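Local coordinates for 5,10-methylenetetrahydromethanopterin reductase (Methanopyrus kandleri, PDB 1EZW), which catalyses the reversible, coenzyme F420-dependent reduction of methylene-tetrahydromethanopterin to methyl-tetrahydromethanopterin in methanogenesis from carbon dioxide, at residues A[2-14]-A[320-332]. Numbering follows the deposited sequence.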
loop_
_atom_site.group_PDB
_atom_site.type_symbol
_atom_site.label_atom_id
_atom_site.label_comp_id
_atom_site.label_asym_id
_atom_site.label_seq_id
_atom_site.Cartn_x
_atom_site.Cartn_y
_atom_site.Cartn_z
ATOM N N ALA A 2 31.321 12.981 -4.933
ATOM C CA ALA A 2 29.858 12.705 -4.806
ATOM C C ALA A 2 29.063 13.906 -5.340
ATOM O O ALA A 2 29.431 15.057 -5.078
ATOM C CB ALA A 2 29.511 12.437 -3.327
ATOM N N GLU A 3 28.007 13.643 -6.112
ATOM C CA GLU A 3 27.156 14.715 -6.663
ATOM C C GLU A 3 26.292 15.360 -5.573
ATOM O O GLU A 3 26.011 14.744 -4.539
ATOM C CB GLU A 3 26.214 14.172 -7.741
ATOM C CG GLU A 3 26.896 13.561 -8.950
ATOM C CD GLU A 3 27.806 14.537 -9.653
ATOM O OE1 GLU A 3 27.345 15.667 -9.962
ATOM O OE2 GLU A 3 28.982 14.173 -9.914
ATOM N N VAL A 4 25.855 16.593 -5.815
ATOM C CA VAL A 4 25.020 17.293 -4.835
ATOM C C VAL A 4 23.588 16.733 -4.838
ATOM O O VAL A 4 23.011 16.489 -5.914
ATOM C CB VAL A 4 24.988 18.784 -5.125
ATOM C CG1 VAL A 4 24.122 19.488 -4.091
ATOM C CG2 VAL A 4 26.434 19.352 -5.020
ATOM N N SER A 5 23.046 16.501 -3.638
ATOM C CA SER A 5 21.679 15.949 -3.512
ATOM C C SER A 5 20.994 16.536 -2.294
ATOM O O SER A 5 21.628 17.116 -1.417
ATOM C CB SER A 5 21.702 14.420 -3.343
ATOM O OG SER A 5 22.304 14.050 -2.111
ATOM N N PHE A 6 19.671 16.343 -2.227
ATOM C CA PHE A 6 18.894 16.821 -1.092
ATOM C C PHE A 6 18.201 15.635 -0.409
ATOM O O PHE A 6 17.678 14.745 -1.081
ATOM C CB PHE A 6 17.842 17.821 -1.555
ATOM C CG PHE A 6 18.435 19.153 -1.934
ATOM C CD1 PHE A 6 19.090 19.295 -3.151
ATOM C CD2 PHE A 6 18.440 20.189 -1.026
ATOM C CE1 PHE A 6 19.770 20.479 -3.453
ATOM C CE2 PHE A 6 19.128 21.400 -1.315
ATOM C CZ PHE A 6 19.781 21.520 -2.521
ATOM N N GLY A 7 18.246 15.631 0.902
ATOM C CA GLY A 7 17.587 14.574 1.670
ATOM C C GLY A 7 16.603 15.232 2.621
ATOM O O GLY A 7 16.610 16.463 2.823
ATOM N N ILE A 8 15.742 14.419 3.221
ATOM C CA ILE A 8 14.790 14.920 4.192
ATOM C C ILE A 8 14.860 13.965 5.366
ATOM O O ILE A 8 14.984 12.752 5.172
ATOM C CB ILE A 8 13.351 14.997 3.602
ATOM C CG1 ILE A 8 12.441 15.613 4.663
ATOM C CG2 ILE A 8 12.864 13.623 3.132
ATOM C CD1 ILE A 8 11.127 16.029 4.114
ATOM N N GLU A 9 14.822 14.519 6.572
ATOM C CA GLU A 9 14.882 13.691 7.779
ATOM C C GLU A 9 13.654 14.033 8.579
ATOM O O GLU A 9 13.407 15.190 8.909
ATOM C CB GLU A 9 16.187 13.974 8.561
ATOM C CG GLU A 9 16.239 13.392 9.963
ATOM C CD GLU A 9 15.752 14.379 10.993
ATOM O OE1 GLU A 9 16.337 15.494 11.095
ATOM O OE2 GLU A 9 14.779 14.059 11.702
ATOM N N LEU A 10 12.861 13.003 8.886
ATOM C CA LEU A 10 11.623 13.190 9.633
ATOM C C LEU A 10 11.644 12.326 10.883
ATOM O O LEU A 10 12.062 11.153 10.841
ATOM C CB LEU A 10 10.419 12.809 8.761
ATOM C CG LEU A 10 10.147 13.748 7.571
ATOM C CD1 LEU A 10 9.136 13.161 6.615
ATOM C CD2 LEU A 10 9.667 15.090 8.083
ATOM N N LEU A 11 11.258 12.939 12.008
ATOM C CA LEU A 11 11.156 12.222 13.276
ATOM C C LEU A 11 9.769 11.568 13.137
ATOM O O LEU A 11 8.785 12.227 12.821
ATOM C CB LEU A 11 11.098 13.192 14.459
ATOM C CG LEU A 11 11.127 12.504 15.822
ATOM C CD1 LEU A 11 12.566 12.043 16.087
ATOM C CD2 LEU A 11 10.668 13.461 16.933
ATOM N N PRO A 12 9.691 10.261 13.357
ATOM C CA PRO A 12 8.370 9.673 13.203
ATOM C C PRO A 12 7.490 9.737 14.449
ATOM O O PRO A 12 7.041 8.698 14.934
ATOM C CB PRO A 12 8.718 8.257 12.787
ATOM C CG PRO A 12 9.912 7.975 13.705
ATOM C CD PRO A 12 10.723 9.215 13.601
ATOM N N ASP A 13 7.257 10.926 14.984
ATOM C CA ASP A 13 6.370 10.996 16.139
ATOM C C ASP A 13 4.929 11.264 15.654
ATOM O O ASP A 13 3.939 10.969 16.354
ATOM C CB ASP A 13 6.830 12.083 17.138
ATOM C CG ASP A 13 7.007 13.460 16.512
ATOM O OD1 ASP A 13 6.991 14.420 17.320
ATOM O OD2 ASP A 13 7.185 13.643 15.277
ATOM N N ASP A 14 4.820 11.767 14.440
ATOM C CA ASP A 14 3.515 12.131 13.864
ATOM C C ASP A 14 2.889 10.877 13.282
ATOM O O ASP A 14 3.510 9.806 13.264
ATOM C CB ASP A 14 3.721 13.136 12.737
ATOM C CG ASP A 14 2.511 14.077 12.531
ATOM O OD1 ASP A 14 1.367 13.759 12.916
ATOM O OD2 ASP A 14 2.728 15.157 11.936
ATOM N N THR A 320 27.923 17.431 0.464
ATOM C CA THR A 320 27.428 17.004 -0.824
ATOM C C THR A 320 25.943 16.590 -0.744
ATOM O O THR A 320 25.272 16.564 -1.743
ATOM C CB THR A 320 28.277 15.862 -1.458
ATOM O OG1 THR A 320 28.423 14.772 -0.531
ATOM C CG2 THR A 320 29.667 16.407 -1.809
ATOM N N GLN A 321 25.442 16.300 0.461
ATOM C CA GLN A 321 24.002 15.978 0.618
ATOM C C GLN A 321 23.466 16.915 1.688
ATOM O O GLN A 321 23.946 16.921 2.810
ATOM C CB GLN A 321 23.724 14.507 1.065
ATOM C CG GLN A 321 22.197 14.290 1.287
ATOM C CD GLN A 321 21.784 12.876 1.702
ATOM O OE1 GLN A 321 20.686 12.693 2.295
ATOM N NE2 GLN A 321 22.610 11.874 1.372
ATOM N N VAL A 322 22.490 17.750 1.331
ATOM C CA VAL A 322 21.917 18.669 2.308
ATOM C C VAL A 322 20.646 17.996 2.849
ATOM O O VAL A 322 19.706 17.797 2.091
ATOM C CB VAL A 322 21.545 19.996 1.652
ATOM C CG1 VAL A 322 20.885 20.890 2.669
ATOM C CG2 VAL A 322 22.845 20.683 1.141
ATOM N N VAL A 323 20.635 17.635 4.128
ATOM C CA VAL A 323 19.446 16.966 4.673
ATOM C C VAL A 323 18.615 17.979 5.411
ATOM O O VAL A 323 19.017 18.520 6.427
ATOM C CB VAL A 323 19.807 15.810 5.642
ATOM C CG1 VAL A 323 18.504 15.108 6.093
ATOM C CG2 VAL A 323 20.733 14.767 4.902
ATOM N N VAL A 324 17.418 18.199 4.891
ATOM C CA VAL A 324 16.488 19.142 5.477
ATOM C C VAL A 324 15.857 18.460 6.679
ATOM O O VAL A 324 15.166 17.451 6.520
ATOM C CB VAL A 324 15.405 19.475 4.434
ATOM C CG1 VAL A 324 14.259 20.257 5.076
ATOM C CG2 VAL A 324 16.036 20.237 3.242
ATOM N N GLY A 325 16.072 19.017 7.862
ATOM C CA GLY A 325 15.522 18.460 9.086
ATOM C C GLY A 325 14.697 19.471 9.839
ATOM O O GLY A 325 14.615 20.652 9.443
ATOM N N SER A 326 14.106 19.002 10.938
ATOM C CA SER A 326 13.221 19.797 11.764
ATOM C C SER A 326 13.741 21.225 11.976
ATOM O O SER A 326 14.907 21.404 12.339
ATOM C CB SER A 326 13.053 19.096 13.116
ATOM O OG SER A 326 12.126 19.797 13.930
ATOM N N PRO A 327 12.852 22.230 11.895
ATOM C CA PRO A 327 11.396 22.131 11.657
ATOM C C PRO A 327 10.950 21.937 10.210
ATOM O O PRO A 327 9.762 21.667 9.948
ATOM C CB PRO A 327 10.891 23.460 12.219
ATOM C CG PRO A 327 12.056 24.431 11.687
ATOM C CD PRO A 327 13.245 23.636 12.172
ATOM N N ILE A 328 11.889 22.112 9.277
ATOM C CA ILE A 328 11.693 22.060 7.835
ATOM C C ILE A 328 11.123 23.399 7.364
ATOM O O ILE A 328 11.624 24.012 6.410
ATOM C CB ILE A 328 10.813 20.826 7.396
ATOM C CG1 ILE A 328 11.587 19.549 7.763
ATOM C CG2 ILE A 328 10.577 20.859 5.861
ATOM C CD1 ILE A 328 10.933 18.277 7.322
ATOM N N GLY A 329 10.087 23.870 8.053
ATOM C CA GLY A 329 9.500 25.158 7.730
ATOM C C GLY A 329 8.244 25.292 8.567
ATOM O O GLY A 329 7.810 24.326 9.201
ATOM N N PRO A 330 7.664 26.492 8.633
ATOM C CA PRO A 330 6.443 26.721 9.407
ATOM C C PRO A 330 5.346 25.697 9.026
ATOM O O PRO A 330 4.626 25.214 9.891
ATOM C CB PRO A 330 6.103 28.162 9.037
ATOM C CG PRO A 330 7.546 28.784 9.023
ATOM C CD PRO A 330 8.169 27.756 8.061
ATOM N N ASP A 331 5.244 25.391 7.726
ATOM C CA ASP A 331 4.286 24.405 7.165
ATOM C C ASP A 331 5.240 23.436 6.455
ATOM O O ASP A 331 5.845 23.827 5.452
ATOM C CB ASP A 331 3.372 25.103 6.146
ATOM C CG ASP A 331 2.383 24.155 5.447
ATOM O OD1 ASP A 331 1.195 24.550 5.281
ATOM O OD2 ASP A 331 2.761 23.050 5.019
ATOM N N LYS A 332 5.387 22.220 6.985
ATOM C CA LYS A 332 6.338 21.239 6.403
ATOM C C LYS A 332 6.112 20.954 4.934
ATOM O O LYS A 332 7.063 20.925 4.148
ATOM C CB LYS A 332 6.349 19.893 7.181
ATOM C CG LYS A 332 6.939 19.971 8.620
ATOM C CD LYS A 332 7.136 18.572 9.220
ATOM C CE LYS A 332 8.150 18.559 10.366
ATOM N NZ LYS A 332 7.791 19.478 11.481
#
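Ser5, Gly7 and Glu9 hydrogen-bond across to Thr320, Val322 and Val324 in a parallel pairing in which Gly7 lies beside Val323. Five backbone hydrogen bonds run between strand 5-10 and the 320-324 stretch. Gly7 sits at the middle and uses both its polar atoms. Gly7 N gives a nearly straight bond to Val322 O, 174° at the hydrogen. Gly7 O accepts Val324 N at 2.8 Å. Both donors stand above the plane of the carbonyl they address.

On one face of the sheet, the extended chain of Gln321 passes Ser5, whose OG lies 3.4 Å from Gln321 CG. It carries OE1 over the backbone of Gly7, 3.7 Å from its CA, where there is no side chain. The amide is held from both ends: OE1 accepts from Trp35 NE1 and NE2 donates to Asp225. Further along, Val323 CG1, anti to its backbone N (chi1 -176°), packs 3.6 Å from Glu9 CB.

Phe6, Val322, Ile8 and Val324 point to the other face. The Phe6 ring lies alongside Val322, with CE2 4.1 Å from Val322 CB. From the loop that follows Val324, Ile328 crosses Ile8 and Leu10 at about a right angle, and its CD1 meets Leu10 CD2 at 3.5 Å. Ala26 of helix 16-28 touches Ile8, while Leu22 and Ile23 of that helix pack on Leu10.

These are the first and last strands of the (beta, alpha)8 barrel, so their pairing closes it. Strand 33-36 continues the sheet beyond 5-10, and strand 225-229 does so beyond 321-324. The backbone bonds fix the register of this closure. The glycine lets a buried amide lie close to the strand, where Trp35 and Asp225 satisfy it and tie it to both flanking strands.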